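Local coordinates for 43.8 kDa insecticidal crystal protein (Bacillus thuringiensis, PDB 4JP0) that acts with a partner crystal protein as a binary insecticidal toxin against western corn rootworm, probably targeting the larval midgut epithelium, at residues 50-55 with 268-273; 177-182 with 273-278; 88-93 with 103-108; 255-260 with 281-286. All coordinates share one frame; numbering follows the deposited sequence. Where two conformers were deposited one is given.

Contacts 1 and 2 hold the same helix, 272-279: contact 1 grips its N-terminal end with a loop of the ricin B-type lectin region, while contact 2 lays its flank on an edge strand of the toxin_10 region. Contact 4 joins the segments before and after that helix and touches both. Contact 2 lies nearest the middle of the chain; contact 3, the hairpin 91-104, lies farthest out, its centre about 24 Å from the chain centre. None is wholly buried. Carboxylate-to-backbone bonding marks contact 1, a glutamine amide and waters contact 2, strand pairing with water bridges contact 3, and backbone bonds beside apolar contacts of a methionine with an isoleucine and a tyrosine contact 4.

Contact 1: residues 50-55 with 268-273; sequences FPIDDD and TDEIKT
Asp53 binds the 3-10 segment just before helix 272-279 with its backbone N-H, and the first helix amides with its carboxylate; this is the tight part of the contact. Asp53 N donates to Glu270 O at 2.9 Å. CG stands anti to the carbonyl carbon (chi1 -68°), which carries the carboxyl group over the start of the helix. Thr273 N donates to Asp53 OD2 at 2.8 Å, reaching the syn side of this oxygen from 26° out of the carboxylate plane. Asp53 OD1 takes a weak bond from the next amide, Gln274 N. Thr273 CB also presses on the group, 3.2 Å from Asp53 OD2.

Next to this polar grip, Ile52 and Glu270 lie side by side, with Ile52 CB 3.5 Å from Glu270 O and Ile52 CD1 4.0 Å from Glu270 CD. The acid end of Glu270 is fixed from elsewhere, OE1 bonding to Tyr82 OH. Ile52 crosses Ile271 at about a right angle, their CG2 methyls touching at 4.1 Å. Toward solvent the contact thins out: Lys272 barely grazes Asp53, its NZ 6.5 Å from Asp53 OD2, and the loop runs on into exposed Asp54 and Asp55. Ile271, at the N-cap position, has no polar side chain; the carboxylate of Asp53, distant in sequence, bonds the helix amides, and its charge would probably suit the helix dipole. An aspartate meeting a helix N-terminus here joins the beta-trefoil lectin region to the toxin_10 region.

Contact 2: residues 177-182 with 273-278; sequences GWTLVP and TQLNEE
Gln274 reaches from helix 272-279 across to Thr179 and Leu180 on strand 174-182. Its CB points toward the strand, and CG, anti to the backbone N (chi1 172°), continues an extended chain. CG and then CD pass Thr179 OG1, CG at 3.6 Å. At the tip, Gln274 NE2 donates to Leu180 O at 2.9 Å; the carbonyl oxygen lies close to the amide plane, yet the bond is bent, 140° at the hydrogen. The same nitrogen also donates to Thr179 OG1 at 2.8 Å, a straighter bond, although the place of this hydroxyl is less certain because it sits too close to Glu278 in the model.

The helix thus lies against an outermost strand of the four-stranded antiparallel sheet of the toxin_10 region, nearly antiparallel to it at 154°, the short axes approaching to 8.3 Å. Thr179 turns its methyl toward the apolar side of the helix, where CG2 meets Leu275 CD2 at 3.9 Å. Farther along, Gly177 brings its CA to 3.4 Å from Glu278 O; a beta carbon here would run into that oxygen. Two waters fill in the polar links: one accepts from Trp178 N and donates to Glu278 O, its oxygen 2.7 Å away from Glu278 O; the other accepts from Leu180 N and, less certainly, donates to Glu278 OE1. Behind the strand, Trp178 packs on Pro149, Ile151 and Ile204.

Contact 3: residues 88-93 with 103-108; sequences IQKWQI and QSDNGK
Gln92 and Gln103 face each other as a hydrogen-bonded antiparallel pair, Gln92 N to Gln103 O at 2.8 Å and Gln103 N to Gln92 O at 2.9 Å. The pair beyond, Trp91 with Ser104, is non-hydrogen-bonded; there the indole meets the strand obliquely, Trp91 CZ3 coming to 3.9 Å from Ser104 CB. Past it Asp105 N reaches Lys90 O at 3.0 Å by a bent bond, 137° at the hydrogen. Lys90 and Asp105 run side by side, but their salt bridge is long, Lys90 NZ to Asp105 OD2 3.9 Å.

A second shell of water and turns holds this edge. One water donates to Lys90 O, bonds Ser104 OG at 2.7 Å and sits over the centre of the Trp91 ring. Ser104 OG, anti to the backbone N (chi1 168°), meets this water and accepts from Asn106 N, an ST turn within the type I turn 104-107; Asn106 OD1 accepts from Lys108 N in an Asx turn running on past it. Outside, Gln103 OE1 is held by Lys94, and Asp105 OD2 weakly by Gln56. Gln89 and Trp91 form a Gln-x-Trp motif, as in ricin-type beta-trefoils: the amide of Gln89 bonds Ser83, Asn71 and Thr81, while Trp91 packs on Ile59, Val72 and Leu123. Main-chain bonds and ordered water thus fix the hairpin, its charged pair probably adding little.

Contact 4: residues 255-260 with 281-286; sequences SGMKFD and IEYSHE
Tyr283 has Phe259 at the edge of its ring, near the plane, Phe259 CE1 standing 4.4 Å from Tyr283 CE2. The methyl of Met257 reaches the same ring obliquely, CE to Tyr283 CE2 3.9 Å, the two side chains lying side by side and pointing the same way. The other flat group of segment 281-286, the His285 imidazole, meets Tyr283 O at its edge, with ND1 donating from within the ring plane. Phe259 also meets Phe249, their planes about 45° apart, and helix 272-279 presses on both Phe259 and Tyr283, through Lys272 and Leu275 on the first and Lys272 and Thr273 on the second. Within the P42 toxin region, strand 257-259 precedes this helix in the chain and the loop at 281-286 follows it.

Met257 holds the centre. CG lies between backbone N and carbonyl carbon (chi1 49°), which brings it 3.7 Å from Ile281 CG2, and the extended chain crosses the isoleucine at about a right angle. Its backbone bridges the two segments once: Met257 N donates to Glu282 O at 2.9 Å, and Ser284 N donates to Met257 O at 3.0 Å. The segments run 77° apart, and the pairing stops there. At the crossing, Gly256 CA comes within 3.2 Å of Glu282 O, a place with no room for a side chain. Ser284 OG accepts from Glu286 N, closing an ST turn, and Asn252 bonds the same oxygen.

The chemistry implies a crossing in which polar backbone edges satisfy one another while sulfur, methyls and aromatic rings fill the side turned to the helix.

Contact 1: residues 50-55 with 268-273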
# COMPACT_ATOMS: atom_id res chain seq x y z
N PHE A 50 -16.38 0.15 -2.39
CA PHE A 50 -14.96 -0.21 -2.11
C PHE A 50 -14.83 -0.67 -0.66
O PHE A 50 -15.42 -0.06 0.24
CB PHE A 50 -14.05 0.98 -2.34
CG PHE A 50 -13.87 1.33 -3.81
CD1 PHE A 50 -14.40 2.49 -4.32
CD2 PHE A 50 -13.17 0.50 -4.66
CE1 PHE A 50 -14.20 2.85 -5.64
CE2 PHE A 50 -12.99 0.84 -6.00
CZ PHE A 50 -13.50 2.03 -6.48
N PRO A 51 -14.08 -1.73 -0.43
CA PRO A 51 -13.92 -2.25 0.92
C PRO A 51 -12.78 -1.51 1.64
O PRO A 51 -11.77 -1.16 1.02
CB PRO A 51 -13.55 -3.72 0.68
CG PRO A 51 -12.67 -3.65 -0.60
CD PRO A 51 -13.27 -2.49 -1.41
N ILE A 52 -12.97 -1.29 2.94
CA ILE A 52 -11.94 -0.72 3.79
C ILE A 52 -11.80 -1.57 5.04
O ILE A 52 -12.48 -2.60 5.20
CB ILE A 52 -12.25 0.77 4.12
CG1 ILE A 52 -13.61 0.92 4.82
CG2 ILE A 52 -12.18 1.63 2.84
CD1 ILE A 52 -13.86 2.38 5.31
N ASP A 53 -10.91 -1.17 5.92
CA ASP A 53 -10.65 -1.99 7.09
C ASP A 53 -11.91 -2.20 7.95
O ASP A 53 -12.87 -1.43 7.90
CB ASP A 53 -9.54 -1.39 7.97
CG ASP A 53 -8.15 -1.42 7.31
OD1 ASP A 53 -7.89 -2.20 6.35
OD2 ASP A 53 -7.22 -0.66 7.74
N ASP A 54 -11.88 -3.27 8.73
CA ASP A 54 -12.92 -3.56 9.72
C ASP A 54 -14.33 -3.74 9.13
O ASP A 54 -15.32 -3.24 9.69
CB ASP A 54 -12.89 -2.52 10.86
CG ASP A 54 -11.50 -2.39 11.50
OD1 ASP A 54 -10.93 -3.41 11.94
OD2 ASP A 54 -10.89 -1.29 11.62
N ASP A 55 -14.39 -4.45 8.01
CA ASP A 55 -15.65 -4.84 7.39
C ASP A 55 -16.56 -3.64 7.12
O ASP A 55 -17.76 -3.67 7.38
CB ASP A 55 -16.36 -5.90 8.25
CG ASP A 55 -15.47 -7.10 8.58
OD1 ASP A 55 -14.82 -7.65 7.67
OD2 ASP A 55 -15.37 -7.55 9.73
N THR A 268 -4.95 6.66 2.01
CA THR A 268 -5.21 5.25 2.26
C THR A 268 -5.32 4.91 3.74
O THR A 268 -5.17 3.74 4.13
CB THR A 268 -4.07 4.41 1.63
OG1 THR A 268 -2.82 5.06 1.92
CG2 THR A 268 -4.15 4.42 0.11
N ASP A 269 -5.59 5.90 4.58
CA ASP A 269 -5.65 5.65 6.01
C ASP A 269 -6.60 4.54 6.37
O ASP A 269 -6.39 3.84 7.29
CB ASP A 269 -5.99 6.88 6.83
CG ASP A 269 -5.66 6.68 8.28
OD1 ASP A 269 -4.48 6.53 8.57
OD2 ASP A 269 -6.55 6.59 9.12
N GLU A 270 -7.67 4.42 5.61
CA GLU A 270 -8.69 3.45 5.94
C GLU A 270 -8.38 2.04 5.48
O GLU A 270 -9.20 1.14 5.69
CB GLU A 270 -10.08 3.90 5.47
CG GLU A 270 -10.66 5.02 6.32
CD GLU A 270 -11.78 5.79 5.62
OE1 GLU A 270 -11.95 5.65 4.40
OE2 GLU A 270 -12.46 6.57 6.28
N ILE A 271 -7.24 1.84 4.81
CA ILE A 271 -6.85 0.49 4.45
C ILE A 271 -5.48 0.15 5.04
O ILE A 271 -4.79 -0.77 4.58
CB ILE A 271 -6.88 0.25 2.89
CG1 ILE A 271 -5.92 1.21 2.17
CG2 ILE A 271 -8.34 0.41 2.35
CD1 ILE A 271 -5.52 0.73 0.77
N LYS A 272 -5.07 0.91 6.03
CA LYS A 272 -3.75 0.65 6.63
C LYS A 272 -3.51 -0.77 7.14
O LYS A 272 -2.38 -1.27 7.07
CB LYS A 272 -3.41 1.66 7.75
CG LYS A 272 -4.29 1.54 8.96
CD LYS A 272 -4.04 2.70 9.94
CE LYS A 272 -5.35 3.20 10.56
NZ LYS A 272 -5.03 3.78 11.90
N THR A 273 -4.55 -1.43 7.63
CA THR A 273 -4.40 -2.81 8.09
C THR A 273 -4.13 -3.71 6.90
O THR A 273 -3.30 -4.63 6.96
CB THR A 273 -5.67 -3.27 8.81
OG1 THR A 273 -5.78 -2.58 10.06
CG2 THR A 273 -5.60 -4.73 9.20

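Contact 2: residues 177-182 with 273-278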
# COMPACT_ATOMS: atom_id res chain seq x y z
N GLY A 177 5.07 -8.54 -1.83
CA GLY A 177 3.70 -8.16 -1.45
C GLY A 177 2.97 -7.52 -2.62
O GLY A 177 3.61 -6.90 -3.47
N TRP A 178 1.65 -7.67 -2.67
CA TRP A 178 0.85 -7.20 -3.79
C TRP A 178 -0.55 -7.00 -3.25
O TRP A 178 -1.06 -7.84 -2.50
CB TRP A 178 0.87 -8.29 -4.87
CG TRP A 178 0.20 -8.11 -6.19
CD1 TRP A 178 0.82 -7.91 -7.39
CD2 TRP A 178 -1.20 -8.26 -6.49
NE1 TRP A 178 -0.10 -7.88 -8.41
CE2 TRP A 178 -1.35 -8.08 -7.89
CE3 TRP A 178 -2.35 -8.49 -5.71
CZ2 TRP A 178 -2.59 -8.16 -8.53
CZ3 TRP A 178 -3.58 -8.57 -6.34
CH2 TRP A 178 -3.70 -8.40 -7.73
N THR A 179 -1.17 -5.88 -3.58
CA THR A 179 -2.51 -5.64 -3.03
C THR A 179 -3.25 -4.66 -3.92
O THR A 179 -2.64 -3.94 -4.67
CB THR A 179 -2.40 -5.16 -1.57
OG1 THR A 179 -3.69 -5.15 -0.93
CG2 THR A 179 -1.89 -3.72 -1.50
N LEU A 180 -4.58 -4.71 -3.88
CA LEU A 180 -5.40 -3.87 -4.76
C LEU A 180 -5.89 -2.64 -4.01
O LEU A 180 -6.42 -2.75 -2.88
CB LEU A 180 -6.60 -4.66 -5.23
CG LEU A 180 -6.25 -5.81 -6.17
CD1 LEU A 180 -7.51 -6.53 -6.64
CD2 LEU A 180 -5.50 -5.27 -7.35
N VAL A 181 -5.71 -1.48 -4.61
CA VAL A 181 -6.09 -0.24 -3.94
C VAL A 181 -7.21 0.46 -4.68
O VAL A 181 -7.09 0.76 -5.85
CB VAL A 181 -4.87 0.72 -3.82
CG1 VAL A 181 -5.26 2.09 -3.17
CG2 VAL A 181 -3.77 0.02 -3.03
N PRO A 182 -8.30 0.72 -3.98
CA PRO A 182 -9.42 1.47 -4.57
C PRO A 182 -8.94 2.77 -5.25
O PRO A 182 -8.18 3.56 -4.66
CB PRO A 182 -10.24 1.82 -3.34
CG PRO A 182 -10.07 0.60 -2.43
CD PRO A 182 -8.56 0.31 -2.60
N THR A 273 -4.55 -1.43 7.63
CA THR A 273 -4.40 -2.81 8.09
C THR A 273 -4.13 -3.71 6.90
O THR A 273 -3.30 -4.63 6.96
CB THR A 273 -5.67 -3.27 8.81
OG1 THR A 273 -5.78 -2.58 10.06
CG2 THR A 273 -5.60 -4.73 9.20
N GLN A 274 -4.84 -3.46 5.81
CA GLN A 274 -4.67 -4.21 4.57
C GLN A 274 -3.25 -4.03 4.04
O GLN A 274 -2.60 -4.98 3.60
CB GLN A 274 -5.65 -3.70 3.53
CG GLN A 274 -5.42 -4.29 2.11
CD GLN A 274 -6.32 -3.65 1.09
OE1 GLN A 274 -7.38 -3.11 1.44
NE2 GLN A 274 -5.94 -3.74 -0.18
N LEU A 275 -2.79 -2.79 4.05
CA LEU A 275 -1.43 -2.53 3.60
C LEU A 275 -0.41 -3.24 4.48
O LEU A 275 0.55 -3.81 3.99
CB LEU A 275 -1.16 -1.03 3.56
CG LEU A 275 -2.00 -0.22 2.57
CD1 LEU A 275 -1.53 1.24 2.60
CD2 LEU A 275 -1.90 -0.80 1.15
N ASN A 276 -0.58 -3.17 5.79
CA ASN A 276 0.37 -3.77 6.70
C ASN A 276 0.44 -5.27 6.41
O ASN A 276 1.51 -5.86 6.26
CB ASN A 276 -0.10 -3.50 8.14
CG ASN A 276 0.62 -4.35 9.17
OD1 ASN A 276 0.00 -5.15 9.88
ND2 ASN A 276 1.91 -4.12 9.33
N GLU A 277 -0.72 -5.89 6.32
CA GLU A 277 -0.78 -7.32 6.15
C GLU A 277 -0.37 -7.83 4.75
O GLU A 277 0.40 -8.78 4.66
CB GLU A 277 -2.18 -7.82 6.55
CG GLU A 277 -2.49 -7.58 8.02
CD GLU A 277 -3.71 -8.33 8.49
OE1 GLU A 277 -4.26 -9.16 7.70
OE2 GLU A 277 -4.10 -8.11 9.67
N GLU A 278 -0.87 -7.20 3.70
CA GLU A 278 -0.66 -7.67 2.33
C GLU A 278 0.66 -7.20 1.73
O GLU A 278 1.24 -7.87 0.86
CB GLU A 278 -1.88 -7.34 1.44
CG GLU A 278 -3.16 -8.04 1.92
CD GLU A 278 -4.40 -7.73 1.09
OE1 GLU A 278 -4.26 -7.17 -0.01
OE2 GLU A 278 -5.55 -8.05 1.54
O HOH W 1 0.78 -10.00 -0.69
O HOH W 2 -5.85 -6.78 -2.47

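Contact 3: residues 88-93 with 103-108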
# COMPACT_ATOMS: atom_id res chain seq x y z
N ILE A 88 -17.52 10.02 8.55
CA ILE A 88 -18.89 10.11 8.04
C ILE A 88 -19.04 9.61 6.64
O ILE A 88 -20.10 9.81 6.06
CB ILE A 88 -19.35 11.56 8.03
CG1 ILE A 88 -18.48 12.34 7.02
CG2 ILE A 88 -19.34 12.16 9.43
CD1 ILE A 88 -19.10 13.70 6.51
N GLN A 89 -17.98 9.06 6.05
CA GLN A 89 -18.15 8.47 4.73
C GLN A 89 -18.07 6.95 4.81
O GLN A 89 -18.10 6.28 3.79
CB GLN A 89 -17.10 9.01 3.78
CG GLN A 89 -17.26 10.51 3.53
CD GLN A 89 -16.13 11.08 2.71
OE1 GLN A 89 -15.12 10.43 2.52
NE2 GLN A 89 -16.29 12.30 2.25
N LYS A 90 -17.93 6.40 6.02
CA LYS A 90 -17.81 4.92 6.16
C LYS A 90 -19.15 4.23 6.43
O LYS A 90 -19.97 4.71 7.23
CB LYS A 90 -16.82 4.57 7.28
CG LYS A 90 -15.40 5.14 7.07
CD LYS A 90 -14.42 4.53 8.10
CE LYS A 90 -14.65 5.14 9.46
NZ LYS A 90 -13.70 4.64 10.57
N TRP A 91 -19.38 3.09 5.80
CA TRP A 91 -20.65 2.39 5.93
C TRP A 91 -20.46 0.93 6.29
O TRP A 91 -19.42 0.33 5.99
CB TRP A 91 -21.43 2.46 4.59
CG TRP A 91 -21.65 3.88 4.17
CD1 TRP A 91 -20.80 4.66 3.45
CD2 TRP A 91 -22.76 4.70 4.50
NE1 TRP A 91 -21.33 5.92 3.31
CE2 TRP A 91 -22.54 5.96 3.94
CE3 TRP A 91 -23.94 4.47 5.22
CZ2 TRP A 91 -23.46 7.01 4.06
CZ3 TRP A 91 -24.86 5.51 5.34
CH2 TRP A 91 -24.60 6.76 4.79
N GLN A 92 -21.49 0.36 6.94
CA GLN A 92 -21.60 -1.07 7.17
C GLN A 92 -22.82 -1.50 6.39
O GLN A 92 -23.79 -0.75 6.35
CB GLN A 92 -21.81 -1.40 8.65
CG GLN A 92 -20.56 -1.25 9.47
CD GLN A 92 -20.81 -1.51 10.94
OE1 GLN A 92 -20.53 -0.66 11.77
NE2 GLN A 92 -21.36 -2.70 11.26
N ILE A 93 -22.77 -2.66 5.74
CA ILE A 93 -23.95 -3.17 5.02
C ILE A 93 -24.24 -4.52 5.62
O ILE A 93 -23.44 -5.44 5.52
CB ILE A 93 -23.64 -3.25 3.53
CG1 ILE A 93 -23.30 -1.85 3.03
CG2 ILE A 93 -24.81 -3.76 2.75
CD1 ILE A 93 -22.97 -1.84 1.53
N GLN A 103 -25.80 1.02 7.37
CA GLN A 103 -25.57 1.78 8.59
C GLN A 103 -24.34 2.70 8.48
O GLN A 103 -23.25 2.27 8.06
CB GLN A 103 -25.37 0.80 9.72
CG GLN A 103 -25.07 1.44 11.10
CD GLN A 103 -25.02 0.40 12.19
OE1 GLN A 103 -25.99 -0.33 12.41
NE2 GLN A 103 -23.88 0.32 12.88
N SER A 104 -24.54 3.95 8.85
CA SER A 104 -23.43 4.91 8.89
C SER A 104 -22.47 4.60 10.06
O SER A 104 -22.84 3.96 11.06
CB SER A 104 -23.99 6.34 9.04
OG SER A 104 -22.95 7.26 9.36
N ASP A 105 -21.24 5.06 9.92
CA ASP A 105 -20.28 5.02 11.02
C ASP A 105 -20.84 5.65 12.29
O ASP A 105 -20.45 5.26 13.39
CB ASP A 105 -19.02 5.82 10.67
CG ASP A 105 -17.94 5.60 11.68
OD1 ASP A 105 -17.65 6.51 12.50
OD2 ASP A 105 -17.37 4.49 11.76
N ASN A 106 -21.76 6.60 12.16
CA ASN A 106 -22.35 7.24 13.32
C ASN A 106 -23.43 6.39 14.01
O ASN A 106 -24.03 6.82 14.99
CB ASN A 106 -22.86 8.64 12.99
CG ASN A 106 -24.13 8.64 12.20
OD1 ASN A 106 -24.72 7.59 11.92
ND2 ASN A 106 -24.58 9.83 11.83
N GLY A 107 -23.67 5.19 13.48
CA GLY A 107 -24.61 4.27 14.07
C GLY A 107 -26.05 4.33 13.57
O GLY A 107 -26.85 3.41 13.85
N LYS A 108 -26.40 5.41 12.88
CA LYS A 108 -27.76 5.53 12.32
C LYS A 108 -27.85 4.75 11.01
O LYS A 108 -26.81 4.39 10.44
CB LYS A 108 -28.12 7.00 12.08
CG LYS A 108 -28.06 7.80 13.40
CD LYS A 108 -28.60 9.23 13.28
CE LYS A 108 -27.95 10.16 14.31
NZ LYS A 108 -28.59 11.51 14.34
O HOH W 3 -21.35 7.06 7.14
O HOH W 4 -22.15 2.08 13.13

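Contact 4: residues 255-260 with 281-286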
# COMPACT_ATOMS: atom_id res chain seq x y z
N SER A 255 11.84 2.77 8.17
CA SER A 255 11.32 2.00 7.02
C SER A 255 9.86 1.58 7.27
O SER A 255 9.28 0.80 6.51
CB SER A 255 12.17 0.78 6.66
OG SER A 255 13.34 1.17 5.96
N GLY A 256 9.26 2.11 8.33
CA GLY A 256 7.85 1.80 8.56
C GLY A 256 7.01 2.89 7.91
O GLY A 256 7.50 3.96 7.59
N MET A 257 5.73 2.62 7.73
CA MET A 257 4.90 3.61 7.07
C MET A 257 4.20 4.52 8.09
O MET A 257 3.90 4.10 9.20
CB MET A 257 3.87 2.95 6.14
CG MET A 257 3.09 1.82 6.78
SD MET A 257 1.98 1.00 5.58
CE MET A 257 1.04 0.04 6.71
N LYS A 258 3.93 5.74 7.66
CA LYS A 258 3.28 6.76 8.47
C LYS A 258 2.26 7.45 7.58
O LYS A 258 2.57 7.85 6.48
CB LYS A 258 4.36 7.73 9.01
CG LYS A 258 3.92 9.16 9.35
CD LYS A 258 2.96 9.26 10.47
CE LYS A 258 2.87 10.73 10.96
NZ LYS A 258 1.91 11.57 10.14
N PHE A 259 1.02 7.56 8.03
CA PHE A 259 -0.03 8.11 7.18
C PHE A 259 -0.19 9.63 7.27
O PHE A 259 -0.20 10.19 8.36
CB PHE A 259 -1.36 7.35 7.40
CG PHE A 259 -1.30 5.92 6.90
CD1 PHE A 259 -0.75 4.93 7.69
CD2 PHE A 259 -1.74 5.60 5.62
CE1 PHE A 259 -0.64 3.62 7.20
CE2 PHE A 259 -1.66 4.32 5.13
CZ PHE A 259 -1.10 3.32 5.92
N ASP A 260 -0.30 10.29 6.12
CA ASP A 260 -0.46 11.73 6.08
C ASP A 260 -1.80 12.17 5.49
O ASP A 260 -2.51 11.36 4.90
CB ASP A 260 0.59 12.35 5.17
CG ASP A 260 1.98 12.13 5.66
OD1 ASP A 260 2.20 12.07 6.89
OD2 ASP A 260 2.93 12.06 4.86
N ILE A 281 4.47 -4.43 5.53
CA ILE A 281 5.20 -3.23 5.90
C ILE A 281 4.75 -2.86 7.30
O ILE A 281 3.56 -2.80 7.57
CB ILE A 281 4.82 -2.11 4.94
CG1 ILE A 281 5.39 -2.38 3.54
CG2 ILE A 281 5.34 -0.79 5.45
CD1 ILE A 281 4.79 -1.47 2.52
N GLU A 282 5.70 -2.65 8.19
CA GLU A 282 5.39 -2.31 9.56
C GLU A 282 4.94 -0.86 9.68
O GLU A 282 5.29 -0.02 8.86
CB GLU A 282 6.65 -2.52 10.43
CG GLU A 282 6.99 -4.00 10.61
CD GLU A 282 8.19 -4.25 11.50
OE1 GLU A 282 8.92 -3.29 11.85
OE2 GLU A 282 8.40 -5.45 11.86
N TYR A 283 4.12 -0.59 10.69
CA TYR A 283 3.82 0.77 11.06
C TYR A 283 5.10 1.34 11.66
O TYR A 283 5.83 0.65 12.39
CB TYR A 283 2.72 0.80 12.12
CG TYR A 283 1.38 0.27 11.64
CD1 TYR A 283 0.84 -0.89 12.17
CD2 TYR A 283 0.66 0.93 10.67
CE1 TYR A 283 -0.40 -1.37 11.74
CE2 TYR A 283 -0.57 0.44 10.24
CZ TYR A 283 -1.08 -0.70 10.77
OH TYR A 283 -2.28 -1.18 10.34
N SER A 284 5.38 2.60 11.34
CA SER A 284 6.57 3.25 11.85
C SER A 284 6.48 3.48 13.35
O SER A 284 5.38 3.64 13.89
CB SER A 284 6.80 4.58 11.14
OG SER A 284 7.88 5.28 11.73
N HIS A 285 7.64 3.51 14.00
CA HIS A 285 7.71 3.80 15.44
C HIS A 285 8.47 5.11 15.64
O HIS A 285 8.80 5.50 16.76
CB HIS A 285 8.44 2.66 16.16
CG HIS A 285 7.62 1.42 16.32
ND1 HIS A 285 6.97 0.81 15.27
CD2 HIS A 285 7.35 0.67 17.42
CE1 HIS A 285 6.33 -0.26 15.71
NE2 HIS A 285 6.54 -0.37 17.01
N GLU A 286 8.76 5.78 14.53
CA GLU A 286 9.50 7.02 14.53
C GLU A 286 8.66 8.14 14.00
O GLU A 286 7.58 7.94 13.44
CB GLU A 286 10.75 6.89 13.65
CG GLU A 286 11.69 5.75 14.01
CD GLU A 286 12.56 6.00 15.24
OE1 GLU A 286 12.62 7.14 15.79
OE2 GLU A 286 13.22 5.03 15.67
O HOH W 5 8.19 -2.38 6.94